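PDB 4H3U: SnoaL-like domain-containing protein from Catenulispora acidiphila, which is of unknown function but has a ketosteroid isomerase-like fold and is potentially involved in trimethylamine metabolism. Local coordinates for residues W38-A52 and G67-D79. Residues are numbered along the deposited sequence; the frame is centred on the assembly and turned at random.
Sequences WTGTNPNALGTLFAA and GREQISGWKARTD. With CD (cadmium ion), chain C.
Lys75 of helix 68-81 reaches across to Trp38 and Gly40 at the end of helix 29-39. Its CG is anti to the backbone N (chi1 168°) and the chain bends at chi2, which carries CD past Trp38 CE3 and brings NZ to two backbone carbonyls. NZ donates to Trp38 O at 2.7 Å, from above the carbonyl plane, and to Gly40 O at 2.8 Å. It also forms a salt bridge with Asp79 OD1, on the syn lone pair, one helical turn on. Trp38 is wedged between the helices and strand 82-95: Leu46 CD2 covers one face of its ring, while Trp74 CD1 meets CH2 at the ring edge, 3.6 Å away. Trp38 NE1 is hydrogen-bonded to Tyr56 OH. Helix 43-47 comes closest to helix 68-81 at Gly47 and Ser72, with Gly47 CA 3.1 Å from Ser72 OG; a CB there would clash with that hydroxyl. Ile71 sets CD1 over one face of the Phe50 ring, a CH-pi contact 3.9 Å from the centroid. At the far end Arg68, bent at chi3, donates from NH1 to Phe50 O at 3.1 Å, in both the guanidinium and carbonyl planes. A methionine in place of Lys75 would probably leave Trp38 O and Gly40 O without their shared donor and Asp79 without its charge partner. The contact thus joins helix 68-81 to helix 29-39, helix 43-47 and strand 50-51 of this cone-like alpha+beta fold: apolar side chains pack alongside a polar Gly47/Ser72 crossing, with a cationic side chain fastening backbone carbonyls at each end.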
ATOM      1  N   TRP A  38      -2.146   2.268  17.824  1.00  7.64           N
ATOM      2  CA  TRP A  38      -3.136   2.887  16.935  1.00  8.06           C
ATOM      3  C   TRP A  38      -4.576   2.713  17.434  1.00  7.69           C
ATOM      4  O   TRP A  38      -5.405   3.598  17.218  1.00  9.04           O
ATOM      5  CB  TRP A  38      -3.023   2.286  15.521  1.00  8.37           C
ATOM      6  CG  TRP A  38      -2.105   3.053  14.649  1.00  7.86           C
ATOM      7  CD1 TRP A  38      -0.912   2.668  14.102  1.00  7.98           C
ATOM      8  CD2 TRP A  38      -2.315   4.409  14.239  1.00  7.79           C
ATOM      9  NE1 TRP A  38      -0.364   3.701  13.371  1.00  8.21           N
ATOM     10  CE2 TRP A  38      -1.213   4.777  13.442  1.00  8.14           C
ATOM     11  CE3 TRP A  38      -3.313   5.367  14.483  1.00  8.85           C
ATOM     12  CZ2 TRP A  38      -1.078   6.063  12.915  1.00  8.32           C
ATOM     13  CZ3 TRP A  38      -3.184   6.623  13.931  1.00  8.71           C
ATOM     14  CH2 TRP A  38      -2.089   6.956  13.174  1.00  9.13           C
ATOM     15  N   THR A  39      -4.863   1.587  18.102  1.00  8.69           N
ATOM     16  CA  THR A  39      -6.218   1.277  18.558  1.00  8.70           C
ATOM     17  C   THR A  39      -6.564   1.956  19.875  1.00  9.09           C
ATOM     18  O   THR A  39      -7.729   2.205  20.158  1.00 10.68           O
ATOM     19  CB  THR A  39      -6.379  -0.237  18.617  1.00  9.73           C
ATOM     20  OG1 THR A  39      -6.160  -0.757  17.301  1.00  9.86           O
ATOM     21  CG2 THR A  39      -7.741  -0.659  19.157  1.00 12.02           C
ATOM     22  N   GLY A  40      -5.557   2.288  20.658  1.00  9.08           N
ATOM     23  CA  GLY A  40      -5.728   2.951  21.942  1.00  9.48           C
ATOM     24  C   GLY A  40      -5.959   4.441  21.812  1.00  8.78           C
ATOM     25  O   GLY A  40      -6.181   4.955  20.724  1.00 11.12           O
ATOM     26  N   THR A  41      -5.879   5.134  22.933  1.00  8.73           N
ATOM     27  CA  THR A  41      -6.238   6.551  23.006  1.00 10.43           C
ATOM     28  C   THR A  41      -5.015   7.375  23.461  1.00  9.74           C
ATOM     29  O   THR A  41      -5.184   8.518  23.823  1.00 14.78           O
ATOM     30  CB  THR A  41      -7.417   6.748  24.014  1.00 12.89           C
ATOM     31  OG1 THR A  41      -6.997   6.297  25.301  1.00 15.58           O
ATOM     32  CG2 THR A  41      -8.645   5.962  23.552  1.00 15.69           C
ATOM     33  N   ASN A  42      -3.810   6.811  23.382  1.00  9.17           N
ATOM     34  CA  ASN A  42      -2.571   7.396  23.916  1.00  9.45           C
ATOM     35  C   ASN A  42      -1.600   7.694  22.779  1.00  9.06           C
ATOM     36  O   ASN A  42      -0.920   6.802  22.313  1.00  9.23           O
ATOM     37  CB  ASN A  42      -1.967   6.414  24.933  1.00 10.13           C
ATOM     38  CG  ASN A  42      -0.733   6.939  25.603  1.00  9.88           C
ATOM     39  OD1 ASN A  42      -0.172   7.940  25.221  1.00 11.53           O
ATOM     40  ND2 ASN A  42      -0.234   6.176  26.573  1.00 12.56           N
ATOM     41  N   PRO A  43      -1.507   8.960  22.364  1.00  8.74           N
ATOM     42  CA  PRO A  43      -0.575   9.289  21.246  1.00  9.12           C
ATOM     43  C   PRO A  43       0.863   8.825  21.538  1.00  7.81           C
ATOM     44  O   PRO A  43       1.571   8.363  20.618  1.00  8.23           O
ATOM     45  CB  PRO A  43      -0.675  10.809  21.107  1.00  9.44           C
ATOM     46  CG  PRO A  43      -2.085  11.052  21.533  1.00 11.00           C
ATOM     47  CD  PRO A  43      -2.377  10.114  22.666  1.00 10.23           C
ATOM     48  N   ASN A  44       1.346   8.998  22.766  1.00  7.80           N
ATOM     49  CA  ASN A  44       2.720   8.635  23.097  1.00  7.87           C
ATOM     50  C   ASN A  44       3.002   7.150  23.001  1.00  7.76           C
ATOM     51  O   ASN A  44       4.160   6.768  22.887  1.00  8.82           O
ATOM     52  CB  ASN A  44       3.102   9.133  24.485  1.00  8.89           C
ATOM     53  CG  ASN A  44       3.270  10.626  24.580  1.00 10.72           C
ATOM     54  OD1 ASN A  44       2.775  11.242  25.553  1.00 16.71           O
ATOM     55  ND2 ASN A  44       4.004  11.204  23.678  1.00 10.82           N
ATOM     56  N   ALA A  45       1.982   6.306  23.058  1.00  7.69           N
ATOM     57  CA  ALA A  45       2.200   4.884  22.878  1.00  8.64           C
ATOM     58  C   ALA A  45       2.656   4.599  21.450  1.00  7.86           C
ATOM     59  O   ALA A  45       3.381   3.608  21.242  1.00  8.81           O
ATOM     60  CB  ALA A  45       0.939   4.086  23.245  1.00  9.22           C
ATOM     61  N   LEU A  46       2.280   5.433  20.474  1.00  7.97           N
ATOM     62  CA  LEU A  46       2.761   5.237  19.100  1.00  8.53           C
ATOM     63  C   LEU A  46       4.169   5.831  18.973  1.00  7.82           C
ATOM     64  O   LEU A  46       5.109   5.163  18.533  1.00  7.71           O
ATOM     65  CB  LEU A  46       1.828   5.888  18.076  1.00  8.64           C
ATOM     66  CG  LEU A  46       2.259   5.665  16.616  1.00  8.42           C
ATOM     67  CD1 LEU A  46       2.158   4.214  16.227  1.00  9.22           C
ATOM     68  CD2 LEU A  46       1.428   6.519  15.670  1.00  9.28           C
ATOM     69  N   GLY A  47       4.340   7.097  19.359  1.00  7.95           N
ATOM     70  CA  GLY A  47       5.629   7.726  19.213  1.00  8.34           C
ATOM     71  C   GLY A  47       6.790   7.035  19.895  1.00  7.10           C
ATOM     72  O   GLY A  47       7.916   6.960  19.333  1.00  7.68           O
ATOM     73  N   THR A  48       6.577   6.495  21.082  1.00  6.78           N
ATOM     74  CA  THR A  48       7.657   5.879  21.835  1.00  6.82           C
ATOM     75  C   THR A  48       8.292   4.691  21.118  1.00  6.73           C
ATOM     76  O   THR A  48       9.418   4.295  21.449  1.00  7.81           O
ATOM     77  CB  THR A  48       7.181   5.503  23.259  1.00  8.08           C
ATOM     78  OG1 THR A  48       8.334   5.353  24.076  1.00  9.48           O
ATOM     79  CG2 THR A  48       6.342   4.256  23.269  1.00  7.70           C
ATOM     80  N   LEU A  49       7.601   4.092  20.165  1.00  6.71           N
ATOM     81  CA  LEU A  49       8.144   2.970  19.410  1.00  7.89           C
ATOM     82  C   LEU A  49       9.224   3.354  18.411  1.00  7.89           C
ATOM     83  O   LEU A  49       9.904   2.477  17.897  1.00  8.57           O
ATOM     84  CB  LEU A  49       7.014   2.283  18.630  1.00  7.45           C
ATOM     85  CG  LEU A  49       5.853   1.760  19.463  1.00  8.51           C
ATOM     86  CD1 LEU A  49       4.764   1.209  18.570  1.00 10.51           C
ATOM     87  CD2 LEU A  49       6.333   0.725  20.489  1.00 10.37           C
ATOM     88  N   PHE A  50       9.377   4.643  18.118  1.00  6.98           N
ATOM     89  CA  PHE A  50      10.229   5.129  17.054  1.00  7.31           C
ATOM     90  C   PHE A  50      11.545   5.731  17.507  1.00  7.80           C
ATOM     91  O   PHE A  50      11.687   6.323  18.563  1.00  8.36           O
ATOM     92  CB  PHE A  50       9.466   6.210  16.242  1.00  7.85           C
ATOM     93  CG  PHE A  50       8.382   5.627  15.375  1.00  7.82           C
ATOM     94  CD1 PHE A  50       8.583   5.434  14.018  1.00  7.62           C
ATOM     95  CD2 PHE A  50       7.158   5.252  15.928  1.00  8.06           C
ATOM     96  CE1 PHE A  50       7.609   4.870  13.235  1.00  7.65           C
ATOM     97  CE2 PHE A  50       6.195   4.659  15.137  1.00  7.61           C
ATOM     98  CZ  PHE A  50       6.426   4.464  13.796  1.00  8.05           C
ATOM     99  N   ALA A  51      12.547   5.551  16.630  1.00  8.68           N
ATOM    100  CA  ALA A  51      13.845   6.156  16.790  1.00  9.44           C
ATOM    101  C   ALA A  51      13.728   7.666  16.819  1.00  8.97           C
ATOM    102  O   ALA A  51      12.766   8.249  16.292  1.00  9.68           O
ATOM    103  CB  ALA A  51      14.774   5.738  15.659  1.00 10.47           C
ATOM    104  N   ALA A  52      14.765   8.341  17.312  1.00 10.05           N
ATOM    105  CA  ALA A  52      14.743   9.768  17.434  1.00 11.18           C
ATOM    106  C   ALA A  52      14.561  10.459  16.094  1.00 10.66           C
ATOM    107  O   ALA A  52      13.923  11.516  16.021  1.00 11.73           O
ATOM    108  CB  ALA A  52      16.004  10.272  18.108  1.00 13.19           C
ATOM    109  N   GLY A  67      10.449  11.941  13.874  1.00  7.88           N
ATOM    110  CA  GLY A  67      10.677  12.037  15.301  1.00  7.78           C
ATOM    111  C   GLY A  67       9.444  11.737  16.124  1.00  7.51           C
ATOM    112  O   GLY A  67       8.331  11.757  15.639  1.00  7.71           O
ATOM    113  N   ARG A  68       9.653  11.363  17.398  1.00  7.24           N
ATOM    114  CA  ARG A  68       8.585  10.913  18.233  1.00  7.09           C
ATOM    115  C   ARG A  68       7.515  11.919  18.484  1.00  7.40           C
ATOM    116  O   ARG A  68       6.327  11.543  18.571  1.00  7.71           O
ATOM    117  CB  ARG A  68       9.152  10.371  19.563  1.00  6.67           C
ATOM    118  CG  ARG A  68      10.088   9.165  19.401  1.00  7.26           C
ATOM    119  CD  ARG A  68      10.293   8.408  20.697  1.00  8.18           C
ATOM    120  NE  ARG A  68      11.191   9.092  21.584  1.00  8.70           N
ATOM    121  CZ  ARG A  68      12.504   9.093  21.430  1.00  8.89           C
ATOM    122  NH1 ARG A  68      13.038   8.465  20.384  1.00  8.75           N
ATOM    123  NH2 ARG A  68      13.244   9.746  22.307  1.00 10.95           N
ATOM    124  N   GLU A  69       7.849  13.189  18.698  1.00  7.10           N
ATOM    125  CA  GLU A  69       6.829  14.191  18.921  1.00  7.11           C
ATOM    126  C   GLU A  69       5.894  14.310  17.731  1.00  6.58           C
ATOM    127  O   GLU A  69       4.654  14.322  17.910  1.00  7.53           O
ATOM    128  CB  GLU A  69       7.367  15.554  19.329  1.00  7.30           C
ATOM    129  CG  GLU A  69       8.053  15.576  20.697  1.00  7.90           C
ATOM    130  CD  GLU A  69       8.363  17.000  21.102  1.00  9.94           C
ATOM    131  OE1 GLU A  69       9.429  17.484  20.803  1.00 12.36           O
ATOM    132  OE2 GLU A  69       7.424  17.702  21.555  1.00 17.18           O
ATOM    133  N   GLN A  70       6.438  14.446  16.521  1.00  6.59           N
ATOM    134  CA  GLN A  70       5.570  14.548  15.339  1.00  7.16           C
ATOM    135  C   GLN A  70       4.738  13.280  15.131  1.00  6.84           C
ATOM    136  O   GLN A  70       3.591  13.326  14.739  1.00  7.62           O
ATOM    137  CB  GLN A  70       6.359  14.852  14.061  1.00  7.20           C
ATOM    138  CG  GLN A  70       6.975  16.242  14.017  1.00  7.09           C
ATOM    139  CD  GLN A  70       7.425  16.654  12.642  1.00  7.26           C
ATOM    140  OE1 GLN A  70       7.496  15.842  11.738  1.00  7.92           O
ATOM    141  NE2 GLN A  70       7.702  17.926  12.489  1.00  7.42           N
ATOM    142  N   ILE A  71       5.350  12.130  15.388  1.00  7.02           N
ATOM    143  CA  ILE A  71       4.670  10.836  15.158  1.00  7.19           C
ATOM    144  C   ILE A  71       3.519  10.637  16.157  1.00  7.07           C
ATOM    145  O   ILE A  71       2.396  10.284  15.771  1.00  8.20           O
ATOM    146  CB  ILE A  71       5.638   9.687  15.117  1.00  7.47           C
ATOM    147  CG1 ILE A  71       6.543   9.813  13.867  1.00  7.99           C
ATOM    148  CG2 ILE A  71       4.910   8.336  15.144  1.00  8.44           C
ATOM    149  CD1 ILE A  71       7.726   8.857  13.829  1.00  8.91           C
ATOM    150  N   SER A  72       3.761  10.909  17.447  1.00  7.65           N
ATOM    151  CA  SER A  72       2.677  10.904  18.408  1.00  7.78           C
ATOM    152  C   SER A  72       1.607  11.935  17.969  1.00  7.53           C
ATOM    153  O   SER A  72       0.400  11.672  18.064  1.00  7.95           O
ATOM    154  CB  SER A  72       3.231  11.254  19.757  1.00  8.69           C
ATOM    155  OG  SER A  72       4.069  10.240  20.233  1.00 12.35           O
ATOM    156  N   GLY A  73       2.033  13.092  17.461  1.00  7.68           N
ATOM    157  CA  GLY A  73       1.120  14.092  16.942  1.00  7.26           C
ATOM    158  C   GLY A  73       0.264  13.609  15.800  1.00  7.33           C
ATOM    159  O   GLY A  73      -0.877  14.088  15.654  1.00  9.68           O
ATOM    160  N   TRP A  74       0.733  12.667  14.985  1.00  8.46           N
ATOM    161  CA  TRP A  74      -0.059  12.088  13.903  1.00  8.65           C
ATOM    162  C   TRP A  74      -1.175  11.199  14.458  1.00  8.02           C
ATOM    163  O   TRP A  74      -2.292  11.243  13.946  1.00  9.05           O
ATOM    164  CB  TRP A  74       0.865  11.333  12.927  1.00  9.13           C
ATOM    165  CG  TRP A  74       0.155  10.600  11.817  1.00  8.33           C
ATOM    166  CD1 TRP A  74       0.216   9.267  11.568  1.00  9.04           C
ATOM    167  CD2 TRP A  74      -0.685  11.165  10.792  1.00  9.08           C
ATOM    168  NE1 TRP A  74      -0.524   8.957  10.460  1.00  9.42           N
ATOM    169  CE2 TRP A  74      -1.123  10.101   9.989  1.00  9.40           C
ATOM    170  CE3 TRP A  74      -1.167  12.456  10.515  1.00 10.61           C
ATOM    171  CZ2 TRP A  74      -1.938  10.294   8.875  1.00 11.13           C
ATOM    172  CZ3 TRP A  74      -1.975  12.639   9.432  1.00 12.25           C
ATOM    173  CH2 TRP A  74      -2.379  11.581   8.630  1.00 13.01           C
ATOM    174  N   LYS A  75      -0.914  10.438  15.510  1.00  8.50           N
ATOM    175  CA  LYS A  75      -1.987   9.704  16.182  1.00  8.47           C
ATOM    176  C   LYS A  75      -2.994  10.697  16.744  1.00  8.09           C
ATOM    177  O   LYS A  75      -4.213  10.492  16.594  1.00  8.70           O
ATOM    178  CB  LYS A  75      -1.394   8.790  17.243  1.00  8.61           C
ATOM    179  CG  LYS A  75      -2.425   8.172  18.229  1.00  9.30           C
ATOM    180  CD  LYS A  75      -3.520   7.357  17.610  1.00  9.67           C
ATOM    181  CE  LYS A  75      -4.335   6.673  18.744  1.00  9.50           C
ATOM    182  NZ  LYS A  75      -5.614   6.131  18.242  1.00 10.51           N
ATOM    183  N   ALA A  76      -2.544  11.768  17.395  1.00  8.01           N
ATOM    184  CA  ALA A  76      -3.458  12.759  17.922  1.00  9.25           C
ATOM    185  C   ALA A  76      -4.321  13.407  16.822  1.00  9.87           C
ATOM    186  O   ALA A  76      -5.532  13.567  16.988  1.00 10.16           O
ATOM    187  CB  ALA A  76      -2.720  13.823  18.723  1.00 10.27           C
ATOM    188  N   ARG A  77      -3.715  13.768  15.708  1.00  9.99           N
ATOM    189  CA  ARG A  77      -4.408  14.388  14.595  1.00 10.36           C
ATOM    190  C   ARG A  77      -5.422  13.450  13.970  1.00 10.22           C
ATOM    191  O   ARG A  77      -6.524  13.850  13.583  1.00 11.97           O
ATOM    192  CB  ARG A  77      -3.407  14.874  13.561  1.00 13.07           C
ATOM    193  CG  ARG A  77      -2.554  16.074  13.978  1.00 16.78           C
ATOM    194  CD  ARG A  77      -1.232  16.199  13.170  1.00 18.82           C
ATOM    195  NE  ARG A  77      -1.429  16.267  11.724  1.00 22.59           N
ATOM    196  CZ  ARG A  77      -0.464  16.083  10.819  1.00 21.09           C
ATOM    197  NH1 ARG A  77       0.768  15.725  11.208  1.00 29.98           N
ATOM    198  NH2 ARG A  77      -0.742  16.198   9.514  1.00 32.80           N
ATOM    199  N   THR A  78      -5.029  12.196  13.826  1.00  9.66           N
ATOM    200  CA  THR A  78      -5.926  11.204  13.275  1.00  8.84           C
ATOM    201  C   THR A  78      -7.150  11.052  14.193  1.00  8.97           C
ATOM    202  O   THR A  78      -8.281  11.038  13.699  1.00 10.56           O
ATOM    203  CB  THR A  78      -5.183   9.872  13.059  1.00  9.60           C
ATOM    204  OG1 THR A  78      -4.115  10.028  12.101  1.00 11.34           O
ATOM    205  CG2 THR A  78      -6.084   8.838  12.529  1.00 10.48           C
ATOM    206  N   ASP A  79      -6.923  10.945  15.495  1.00  8.74           N
ATOM    207  CA  ASP A  79      -8.038  10.828  16.452  1.00  9.51           C
ATOM    208  C   ASP A  79      -8.942  12.039  16.464  1.00 10.01           C
ATOM    209  O   ASP A  79     -10.136  11.943  16.712  1.00 11.61           O
ATOM    210  CB  ASP A  79      -7.534  10.578  17.865  1.00 10.26           C
ATOM    211  CG  ASP A  79      -6.973   9.173  18.086  1.00 11.63           C
ATOM    212  OD1 ASP A  79      -7.211   8.283  17.250  1.00 11.60           O
ATOM    213  OD2 ASP A  79      -6.383   8.973  19.169  1.00 14.85           O
TER
HETATM  214 CD    CD C 201       9.783  19.511  21.773  1.00 13.50          CD
HETATM  215  O   HOH W   1       5.897  10.302  21.972  1.00 20.69           O
HETATM  216  O   HOH W   2      12.328  12.107  18.287  1.00 15.19           O
HETATM  217  O   HOH W   3       8.693  19.474  23.913  1.00 46.32           O